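Local coordinates for protein c-di-GMP synthase (Capnocytophaga granulosa, PDB 6WT9) that makes the second messenger 3',3'-c-di-GMP from two molecules of GTP in a bacterial CBASS defence system against phage infection, at residues A[94-106]-A[184-196]. Sequence-based numbering, arbitrary orientation.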
loop_
_atom_site.group_PDB
_atom_site.type_symbol
_atom_site.label_atom_id
_atom_site.label_comp_id
_atom_site.label_asym_id
_atom_site.label_seq_id
_atom_site.Cartn_x
_atom_site.Cartn_y
_atom_site.Cartn_z
ATOM N N GLY A 94 5.525 -6.387 8.408
ATOM C CA GLY A 94 5.316 -5.940 9.776
ATOM C C GLY A 94 6.018 -4.628 10.066
ATOM O O GLY A 94 5.501 -3.784 10.801
ATOM N N TYR A 95 7.202 -4.438 9.491
ATOM C CA TYR A 95 7.951 -3.189 9.633
ATOM C C TYR A 95 7.570 -2.196 8.541
ATOM O O TYR A 95 8.419 -1.599 7.883
ATOM C CB TYR A 95 9.447 -3.474 9.618
ATOM C CG TYR A 95 9.953 -4.161 10.865
ATOM C CD1 TYR A 95 9.283 -4.025 12.075
ATOM C CD2 TYR A 95 11.097 -4.946 10.833
ATOM C CE1 TYR A 95 9.741 -4.651 13.218
ATOM C CE2 TYR A 95 11.566 -5.575 11.971
ATOM C CZ TYR A 95 10.883 -5.425 13.161
ATOM O OH TYR A 95 11.344 -6.049 14.297
ATOM N N SER A 96 6.266 -2.025 8.343
ATOM C CA SER A 96 5.773 -1.120 7.317
ATOM C C SER A 96 5.984 0.326 7.745
ATOM O O SER A 96 5.632 0.714 8.863
ATOM C CB SER A 96 4.293 -1.383 7.050
ATOM O OG SER A 96 3.788 -0.506 6.058
ATOM N N ASP A 97 6.564 1.124 6.856
ATOM C CA ASP A 97 6.706 2.545 7.121
ATOM C C ASP A 97 5.376 3.252 6.871
ATOM O O ASP A 97 4.387 2.651 6.442
ATOM C CB ASP A 97 7.826 3.141 6.272
ATOM C CG ASP A 97 7.690 2.799 4.802
ATOM O OD1 ASP A 97 6.720 3.263 4.166
ATOM O OD2 ASP A 97 8.558 2.068 4.282
ATOM N N ILE A 98 5.351 4.552 7.149
ATOM C CA ILE A 98 4.154 5.363 6.978
ATOM C C ILE A 98 4.577 6.725 6.448
ATOM O O ILE A 98 5.686 7.199 6.712
ATOM C CB ILE A 98 3.360 5.489 8.301
ATOM C CG1 ILE A 98 1.976 6.093 8.057
ATOM C CG2 ILE A 98 4.136 6.310 9.321
ATOM C CD1 ILE A 98 1.043 5.965 9.242
ATOM N N ASP A 99 3.694 7.345 5.674
ATOM C CA ASP A 99 3.941 8.663 5.111
ATOM C C ASP A 99 3.091 9.691 5.842
ATOM O O ASP A 99 1.879 9.506 6.001
ATOM C CB ASP A 99 3.642 8.692 3.610
ATOM C CG ASP A 99 4.714 8.002 2.787
ATOM O OD1 ASP A 99 5.548 7.279 3.372
ATOM O OD2 ASP A 99 4.728 8.189 1.552
ATOM N N LEU A 100 3.733 10.766 6.288
ATOM C CA LEU A 100 3.072 11.865 6.975
ATOM C C LEU A 100 2.984 13.048 6.023
ATOM O O LEU A 100 4.015 13.589 5.606
ATOM C CB LEU A 100 3.831 12.252 8.244
ATOM C CG LEU A 100 3.326 13.506 8.953
ATOM C CD1 LEU A 100 1.929 13.278 9.505
ATOM C CD2 LEU A 100 4.288 13.925 10.049
ATOM N N LEU A 101 1.760 13.442 5.678
ATOM C CA LEU A 101 1.532 14.576 4.793
ATOM C C LEU A 101 1.388 15.853 5.611
ATOM O O LEU A 101 0.627 15.893 6.583
ATOM C CB LEU A 101 0.284 14.351 3.938
ATOM C CG LEU A 101 0.417 13.333 2.805
ATOM C CD1 LEU A 101 -0.931 13.057 2.172
ATOM C CD2 LEU A 101 1.392 13.841 1.763
ATOM N N VAL A 102 2.125 16.887 5.218
ATOM C CA VAL A 102 2.067 18.199 5.854
ATOM C C VAL A 102 1.431 19.145 4.843
ATOM O O VAL A 102 2.083 19.587 3.891
ATOM C CB VAL A 102 3.452 18.689 6.292
ATOM C CG1 VAL A 102 3.335 20.008 7.035
ATOM C CG2 VAL A 102 4.143 17.637 7.152
ATOM N N ILE A 103 0.155 19.460 5.043
ATOM C CA ILE A 103 -0.649 20.181 4.064
ATOM C C ILE A 103 -0.938 21.577 4.597
ATOM O O ILE A 103 -1.441 21.728 5.717
ATOM C CB ILE A 103 -1.953 19.426 3.753
ATOM C CG1 ILE A 103 -1.680 17.924 3.655
ATOM C CG2 ILE A 103 -2.572 19.937 2.459
ATOM C CD1 ILE A 103 -2.916 17.087 3.399
ATOM N N SER A 104 -0.628 22.593 3.792
ATOM C CA SER A 104 -0.854 23.974 4.196
ATOM C C SER A 104 -2.337 24.320 4.156
ATOM O O SER A 104 -3.061 23.922 3.240
ATOM C CB SER A 104 -0.077 24.930 3.291
ATOM O OG SER A 104 1.319 24.821 3.503
ATOM N N ASP A 105 -2.782 25.084 5.155
ATOM C CA ASP A 105 -4.168 25.522 5.251
ATOM C C ASP A 105 -4.507 26.650 4.285
ATOM O O ASP A 105 -5.628 27.167 4.334
ATOM C CB ASP A 105 -4.476 25.972 6.681
ATOM C CG ASP A 105 -4.081 24.938 7.712
ATOM O OD1 ASP A 105 -3.612 23.853 7.313
ATOM O OD2 ASP A 105 -4.236 25.212 8.922
ATOM N N LYS A 106 -3.579 27.041 3.418
ATOM C CA LYS A 106 -3.799 28.152 2.502
ATOM C C LYS A 106 -3.494 27.748 1.063
ATOM O O LYS A 106 -2.349 27.450 0.721
ATOM C CB LYS A 106 -2.940 29.351 2.909
ATOM C CG LYS A 106 -3.324 29.959 4.250
ATOM C CD LYS A 106 -2.208 30.825 4.810
ATOM C CE LYS A 106 -2.684 31.613 6.019
ATOM N NZ LYS A 106 -3.346 30.741 7.029
ATOM N N GLY A 184 12.445 1.469 15.937
ATOM C CA GLY A 184 12.827 0.752 14.735
ATOM C C GLY A 184 11.860 0.919 13.585
ATOM O O GLY A 184 11.658 -0.022 12.812
ATOM N N ARG A 185 11.252 2.096 13.452
ATOM C CA ARG A 185 10.278 2.373 12.409
ATOM C C ARG A 185 10.719 3.582 11.594
ATOM O O ARG A 185 11.393 4.483 12.102
ATOM C CB ARG A 185 8.885 2.629 13.000
ATOM C CG ARG A 185 8.318 1.475 13.814
ATOM C CD ARG A 185 8.114 0.233 12.961
ATOM N NE ARG A 185 7.367 -0.799 13.673
ATOM C CZ ARG A 185 7.920 -1.713 14.466
ATOM N NH1 ARG A 185 9.233 -1.728 14.649
ATOM N NH2 ARG A 185 7.159 -2.612 15.075
ATOM N N ASP A 186 10.327 3.596 10.324
ATOM C CA ASP A 186 10.631 4.692 9.418
ATOM C C ASP A 186 9.373 5.494 9.113
ATOM O O ASP A 186 8.267 4.951 9.058
ATOM C CB ASP A 186 11.246 4.181 8.112
ATOM C CG ASP A 186 12.687 3.742 8.279
ATOM O OD1 ASP A 186 13.313 4.133 9.286
ATOM O OD2 ASP A 186 13.196 3.013 7.402
ATOM N N VAL A 187 9.557 6.797 8.924
ATOM C CA VAL A 187 8.474 7.708 8.568
ATOM C C VAL A 187 8.969 8.625 7.458
ATOM O O VAL A 187 10.052 9.212 7.567
ATOM C CB VAL A 187 7.992 8.541 9.774
ATOM C CG1 VAL A 187 6.893 9.507 9.351
ATOM C CG2 VAL A 187 7.507 7.638 10.901
ATOM N N ASP A 188 8.185 8.745 6.392
ATOM C CA ASP A 188 8.442 9.716 5.338
ATOM C C ASP A 188 7.526 10.917 5.533
ATOM O O ASP A 188 6.349 10.765 5.870
ATOM C CB ASP A 188 8.225 9.104 3.953
ATOM C CG ASP A 188 9.255 8.040 3.618
ATOM O OD1 ASP A 188 10.050 7.679 4.511
ATOM O OD2 ASP A 188 9.273 7.567 2.461
ATOM N N ILE A 189 8.075 12.112 5.325
ATOM C CA ILE A 189 7.363 13.363 5.558
ATOM C C ILE A 189 7.291 14.114 4.236
ATOM O O ILE A 189 8.328 14.432 3.641
ATOM C CB ILE A 189 8.044 14.216 6.642
ATOM C CG1 ILE A 189 8.025 13.497 7.994
ATOM C CG2 ILE A 189 7.372 15.576 6.752
ATOM C CD1 ILE A 189 9.233 12.614 8.253
ATOM N N VAL A 190 6.074 14.409 3.787
ATOM C CA VAL A 190 5.830 15.022 2.486
ATOM C C VAL A 190 5.157 16.373 2.695
ATOM O O VAL A 190 4.208 16.485 3.479
ATOM C CB VAL A 190 4.970 14.110 1.593
ATOM C CG1 VAL A 190 4.708 14.769 0.252
ATOM C CG2 VAL A 190 5.645 12.761 1.406
ATOM N N ILE A 191 5.646 17.391 1.989
ATOM C CA ILE A 191 5.125 18.751 2.070
ATOM C C ILE A 191 4.197 18.983 0.885
ATOM O O ILE A 191 4.580 18.737 -0.265
ATOM C CB ILE A 191 6.268 19.781 2.082
ATOM C CG1 ILE A 191 7.277 19.452 3.186
ATOM C CG2 ILE A 191 5.725 21.191 2.241
ATOM C CD1 ILE A 191 6.678 19.402 4.574
ATOM N N ALA A 192 2.984 19.463 1.155
ATOM C CA ALA A 192 1.991 19.633 0.103
ATOM C C ALA A 192 1.028 20.754 0.478
ATOM O O ALA A 192 1.100 21.329 1.569
ATOM C CB ALA A 192 1.237 18.322 -0.153
ATOM N N ASN A 193 0.127 21.069 -0.452
ATOM C CA ASN A 193 -0.988 21.973 -0.202
ATOM C C ASN A 193 -2.202 21.477 -0.977
ATOM O O ASN A 193 -2.099 20.610 -1.849
ATOM C CB ASN A 193 -0.648 23.421 -0.584
ATOM C CG ASN A 193 -0.549 23.624 -2.083
ATOM O OD1 ASN A 193 -0.151 22.723 -2.821
ATOM N ND2 ASN A 193 -0.909 24.817 -2.541
ATOM N N TRP A 194 -3.365 22.033 -0.649
ATOM C CA TRP A 194 -4.608 21.641 -1.300
ATOM C C TRP A 194 -4.722 22.276 -2.680
ATOM O O TRP A 194 -4.337 23.430 -2.884
ATOM C CB TRP A 194 -5.813 22.047 -0.450
ATOM C CG TRP A 194 -5.857 21.406 0.899
ATOM C CD1 TRP A 194 -5.623 22.007 2.100
ATOM C CD2 TRP A 194 -6.154 20.035 1.188
ATOM N NE1 TRP A 194 -5.756 21.098 3.120
ATOM C CE2 TRP A 194 -6.084 19.879 2.586
ATOM C CE3 TRP A 194 -6.475 18.926 0.401
ATOM C CZ2 TRP A 194 -6.320 18.658 3.214
ATOM C CZ3 TRP A 194 -6.711 17.713 1.027
ATOM C CH2 TRP A 194 -6.632 17.590 2.419
ATOM N N TYR A 195 -5.260 21.513 -3.629
ATOM C CA TYR A 195 -5.522 22.041 -4.962
ATOM C C TYR A 195 -6.674 23.037 -4.904
ATOM O O TYR A 195 -7.761 22.717 -4.413
ATOM C CB TYR A 195 -5.843 20.898 -5.925
ATOM C CG TYR A 195 -6.123 21.334 -7.346
ATOM C CD1 TYR A 195 -5.084 21.576 -8.238
ATOM C CD2 TYR A 195 -7.425 21.492 -7.801
ATOM C CE1 TYR A 195 -5.336 21.970 -9.539
ATOM C CE2 TYR A 195 -7.686 21.886 -9.100
ATOM C CZ TYR A 195 -6.638 22.122 -9.964
ATOM O OH TYR A 195 -6.894 22.515 -11.258
ATOM N N ASP A 196 -6.435 24.254 -5.408
ATOM C CA ASP A 196 -7.385 25.350 -5.252
ATOM C C ASP A 196 -7.770 25.982 -6.588
ATOM O O ASP A 196 -8.282 27.106 -6.610
ATOM C CB ASP A 196 -6.817 26.416 -4.310
ATOM C CG ASP A 196 -7.896 27.270 -3.671
ATOM O OD1 ASP A 196 -9.092 26.978 -3.884
ATOM O OD2 ASP A 196 -7.547 28.233 -2.957
HETATM O O HOH W 1 8.925 0.940 9.509
#
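Tyr95 opens the contact against Arg185: ring carbon CE1 lies 3.3 Å from NH1, and the tyrosine CD1–CE1 side sits over one face of the guanidinium, the two planes 53° apart. Arg185 reaches it by a bend at chi2 (-63°). A water then links the two segments, accepting from Asp186 N and donating weakly to Tyr95 O. From Ile98 onward the backbones pair as parallel strands, six hydrogen bonds running from Asp188 N–Ile98 O to Ser104 N–Ala192 O. Ile98, Leu100 and Val102 put apolar side chains on one face of the sheet, against Val187, Ile189 and Ile191; Ile98 CG2 meets Val187 CG2 at 4.0 Å. On the other face Asp99 and Asp188 lie alongside each other and point the same way, with Asp99 OD1 3.8 Å from Asp188 OD2; Lys177 forms a salt bridge to Asp188 OD1. Beside them, Leu101 lays CD2 against Val190 CB at 3.6 Å. Val102 CB packs on Ile191 CD1 at 3.7 Å, beneath helix 147-164, which Ile189 and Ile191 touch. Ile103 places CG2 anti to its backbone N, over the face of the Trp194 indole, in a CH-pi contact 3.5 Å from the five-membered ring centroid. Beyond it, Ser104 OG turns to Asp149 of that helix. Strand 98-104 is thus held between 78-83, antiparallel, and 185-194, parallel, in the central sheet of the nucleotidyltransferase fold. Asp97 and Asp99, in an Asp-X-Asp pattern, with Asp188 on the adjacent strand match the metal-binding triad of this superfamily and are probably the metal ligands; their clustered negative charge would probably favour a divalent cation.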